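Local coordinates for protein glucosamine kinase (Streptacidiphilus jiangxiensis, PDB 6HWL) that catalyses the ATP- and magnesium-dependent phosphorylation of D-glucosamine to D-glucosamine 6-phosphate and, to a lesser extent, acts on glucose, at residues D338-T343 against P400-Q405. Sequence-based numbering, arbitrary orientation.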
ATOM      1  N   ASP A 338      -8.674  10.034  -6.206  1.00 31.51           N
ATOM      2  CA  ASP A 338      -7.996  11.246  -6.655  1.00 31.65           C
ATOM      3  C   ASP A 338      -6.590  10.936  -7.152  1.00 33.39           C
ATOM      4  O   ASP A 338      -6.137  11.505  -8.153  1.00 31.98           O
ATOM      5  CB  ASP A 338      -7.937  12.278  -5.526  1.00 32.74           C
ATOM      6  CG  ASP A 338      -9.284  12.916  -5.237  1.00 37.91           C
ATOM      7  OD1 ASP A 338     -10.175  12.873  -6.111  1.00 35.61           O
ATOM      8  OD2 ASP A 338      -9.444  13.475  -4.129  1.00 37.99           O
ATOM      9  N   VAL A 339      -5.882  10.041  -6.458  1.00 30.94           N
ATOM     10  CA  VAL A 339      -4.532   9.667  -6.875  1.00 32.19           C
ATOM     11  C   VAL A 339      -4.560   9.052  -8.268  1.00 30.93           C
ATOM     12  O   VAL A 339      -3.760   9.407  -9.142  1.00 33.37           O
ATOM     13  CB  VAL A 339      -3.901   8.709  -5.848  1.00 36.72           C
ATOM     14  CG1 VAL A 339      -2.543   8.227  -6.336  1.00 32.56           C
ATOM     15  CG2 VAL A 339      -3.779   9.387  -4.494  1.00 38.87           C
ATOM     16  N   VAL A 340      -5.487   8.119  -8.493  1.00 33.94           N
ATOM     17  CA  VAL A 340      -5.609   7.486  -9.802  1.00 34.94           C
ATOM     18  C   VAL A 340      -5.985   8.515 -10.860  1.00 36.60           C
ATOM     19  O   VAL A 340      -5.448   8.508 -11.975  1.00 37.13           O
ATOM     20  CB  VAL A 340      -6.627   6.332  -9.735  1.00 41.80           C
ATOM     21  CG1 VAL A 340      -7.274   6.106 -11.091  1.00 42.99           C
ATOM     22  CG2 VAL A 340      -5.948   5.060  -9.241  1.00 35.05           C
ATOM     23  N   GLY A 341      -6.901   9.427 -10.524  1.00 32.37           N
ATOM     24  CA  GLY A 341      -7.301  10.443 -11.482  1.00 28.22           C
ATOM     25  C   GLY A 341      -6.147  11.319 -11.929  1.00 32.32           C
ATOM     26  O   GLY A 341      -6.061  11.696 -13.100  1.00 31.22           O
ATOM     27  N   MET A 342      -5.238  11.644 -11.009  1.00 33.20           N
ATOM     28  CA  MET A 342      -4.122  12.514 -11.364  1.00 31.83           C
ATOM     29  C   MET A 342      -3.018  11.751 -12.085  1.00 29.01           C
ATOM     30  O   MET A 342      -2.470  12.246 -13.076  1.00 34.70           O
ATOM     31  CB  MET A 342      -3.570  13.207 -10.117  1.00 30.10           C
ATOM     32  CG  MET A 342      -2.503  14.244 -10.425  1.00 31.05           C
ATOM     33  SD  MET A 342      -3.085  15.542 -11.537  1.00 38.51           S
ATOM     34  CE  MET A 342      -4.095  16.526 -10.432  1.00 29.65           C
ATOM     35  N   THR A 343      -2.675  10.550 -11.607  1.00 27.15           N
ATOM     36  CA  THR A 343      -1.647   9.759 -12.280  1.00 32.17           C
ATOM     37  C   THR A 343      -2.078   9.386 -13.694  1.00 32.76           C
ATOM     38  O   THR A 343      -1.261   9.396 -14.621  1.00 30.75           O
ATOM     39  CB  THR A 343      -1.321   8.500 -11.473  1.00 32.33           C
ATOM     40  OG1 THR A 343      -2.516   7.738 -11.255  1.00 34.08           O
ATOM     41  CG2 THR A 343      -0.701   8.864 -10.132  1.00 35.25           C
ATOM     42  N   PRO A 400      -7.253  -1.498  -9.840  1.00 39.20           N
ATOM     43  CA  PRO A 400      -8.657  -1.542 -10.289  1.00 36.74           C
ATOM     44  C   PRO A 400      -9.228  -0.174 -10.622  1.00 35.18           C
ATOM     45  O   PRO A 400      -9.937  -0.038 -11.627  1.00 32.81           O
ATOM     46  CB  PRO A 400      -9.384  -2.196  -9.104  1.00 40.18           C
ATOM     47  CG  PRO A 400      -8.505  -1.954  -7.935  1.00 41.92           C
ATOM     48  CD  PRO A 400      -7.111  -2.029  -8.471  1.00 40.52           C
ATOM     49  N   LEU A 401      -8.932   0.850  -9.817  1.00 37.83           N
ATOM     50  CA  LEU A 401      -9.454   2.180 -10.112  1.00 37.70           C
ATOM     51  C   LEU A 401      -8.780   2.794 -11.332  1.00 36.55           C
ATOM     52  O   LEU A 401      -9.422   3.541 -12.080  1.00 38.36           O
ATOM     53  CB  LEU A 401      -9.296   3.098  -8.898  1.00 31.93           C
ATOM     54  CG  LEU A 401     -10.092   2.719  -7.646  1.00 34.90           C
ATOM     55  CD1 LEU A 401     -10.067   3.847  -6.624  1.00 28.75           C
ATOM     56  CD2 LEU A 401     -11.524   2.343  -8.000  1.00 36.74           C
ATOM     57  N   ARG A 402      -7.496   2.497 -11.551  1.00 34.44           N
ATOM     58  CA  ARG A 402      -6.816   3.006 -12.738  1.00 34.23           C
ATOM     59  C   ARG A 402      -7.439   2.448 -14.011  1.00 37.18           C
ATOM     60  O   ARG A 402      -7.645   3.183 -14.984  1.00 37.94           O
ATOM     61  CB  ARG A 402      -5.326   2.676 -12.679  1.00 35.42           C
ATOM     62  CG  ARG A 402      -4.550   3.075 -13.920  1.00 35.76           C
ATOM     63  CD  ARG A 402      -4.669   4.565 -14.194  1.00 36.53           C
ATOM     64  NE  ARG A 402      -3.954   4.948 -15.408  1.00 38.42           N
ATOM     65  CZ  ARG A 402      -2.671   5.295 -15.439  1.00 39.21           C
ATOM     66  NH1 ARG A 402      -2.099   5.627 -16.589  1.00 38.58           N
ATOM     67  NH2 ARG A 402      -1.960   5.310 -14.320  1.00 40.55           N
ATOM     68  N   TYR A 403      -7.745   1.147 -14.024  1.00 38.12           N
ATOM     69  CA  TYR A 403      -8.441   0.567 -15.168  1.00 42.08           C
ATOM     70  C   TYR A 403      -9.801   1.221 -15.367  1.00 40.38           C
ATOM     71  O   TYR A 403     -10.218   1.474 -16.504  1.00 41.19           O
ATOM     72  CB  TYR A 403      -8.598  -0.944 -14.985  1.00 45.84           C
ATOM     73  CG  TYR A 403      -7.306  -1.729 -15.082  1.00 50.44           C
ATOM     74  CD1 TYR A 403      -6.139  -1.138 -15.550  1.00 51.36           C
ATOM     75  CD2 TYR A 403      -7.259  -3.067 -14.713  1.00 53.43           C
ATOM     76  CE1 TYR A 403      -4.960  -1.856 -15.640  1.00 53.44           C
ATOM     77  CE2 TYR A 403      -6.086  -3.793 -14.802  1.00 56.56           C
ATOM     78  CZ  TYR A 403      -4.941  -3.184 -15.265  1.00 54.87           C
ATOM     79  OH  TYR A 403      -3.773  -3.905 -15.353  1.00 54.50           O
ATOM     80  N   ALA A 404     -10.507   1.510 -14.269  1.00 38.77           N
ATOM     81  CA  ALA A 404     -11.809   2.158 -14.375  1.00 39.16           C
ATOM     82  C   ALA A 404     -11.692   3.577 -14.914  1.00 40.44           C
ATOM     83  O   ALA A 404     -12.593   4.047 -15.618  1.00 41.70           O
ATOM     84  CB  ALA A 404     -12.505   2.163 -13.015  1.00 38.95           C
ATOM     85  N   GLN A 405     -10.597   4.273 -14.599  1.00 37.31           N
ATOM     86  CA  GLN A 405     -10.410   5.619 -15.130  1.00 40.21           C
ATOM     87  C   GLN A 405     -10.151   5.586 -16.631  1.00 39.01           C
ATOM     88  O   GLN A 405     -10.661   6.435 -17.372  1.00 34.37           O
ATOM     89  CB  GLN A 405      -9.266   6.322 -14.398  1.00 39.56           C
ATOM     90  CG  GLN A 405      -8.994   7.734 -14.891  1.00 43.02           C
ATOM     91  CD  GLN A 405     -10.207   8.639 -14.774  1.00 49.39           C
ATOM     92  OE1 GLN A 405     -10.681   9.192 -15.769  1.00 54.08           O
ATOM     93  NE2 GLN A 405     -10.711   8.801 -13.557  1.00 45.33           N
TER
HETATM   94  O   HOH W   1      -1.992   4.343 -11.194  1.00 47.65           O
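Val-340 sets its two methyls against the backbone of the facing helix, where they overlap the turn formed by Leu-401, Arg-402 and Gln-405. With CG1 anti to the backbone N (chi1 153°), that methyl is carried outward to lie 3.5 Å from Arg-402 CA and also 3.5 Å from Leu-401 O, a carbonyl already engaged by the N-H of Gln-405 in its own helix. Gln-405 CB borders Val-340 CG1 at 3.9 Å, while Val-340 CG2 meets Leu-401 CB at 3.9 Å, the side chains of Val-340 and Leu-401 crossing at roughly a right angle. Val-340 thus packs between the helices where their axes approach to 9.1 Å, crossing at -51°. The next residue, Gly-341, has no side chain, and its backbone sits near the Gln-405 side chain.

No direct hydrogen bond spans the two segments; their polar link runs through a water. It lies in the guanidinium plane of Arg-402, at the edge, and accepts a bond of 3.3 Å from NH2, while its bond to Thr-343 OG1 is weak and long. A bend at chi2 (58°) turns the arginine chain so that the guanidinium passes with one face over the carbonyl carbon of Thr-343. NE forms a salt bridge with Glu-406 one turn on in the same helix, NH1 another with Asp-347 further along helix 335-356, and NH2 is hydrogen-bonded to Gln-373 of helix 362-386. This network probably fixes the rotation of the buried group.

The contact is a buried helix crossing in the helical part of the kinase, joining helix 335-356 to the start of helix 398-416. Gln-405 opens the inferred substrate-specificity motif, and its side chain lies about 3 Å, between nearest atoms, from that of Glu-409, which binds D-glucosamine, placing this packing directly beside the sugar site.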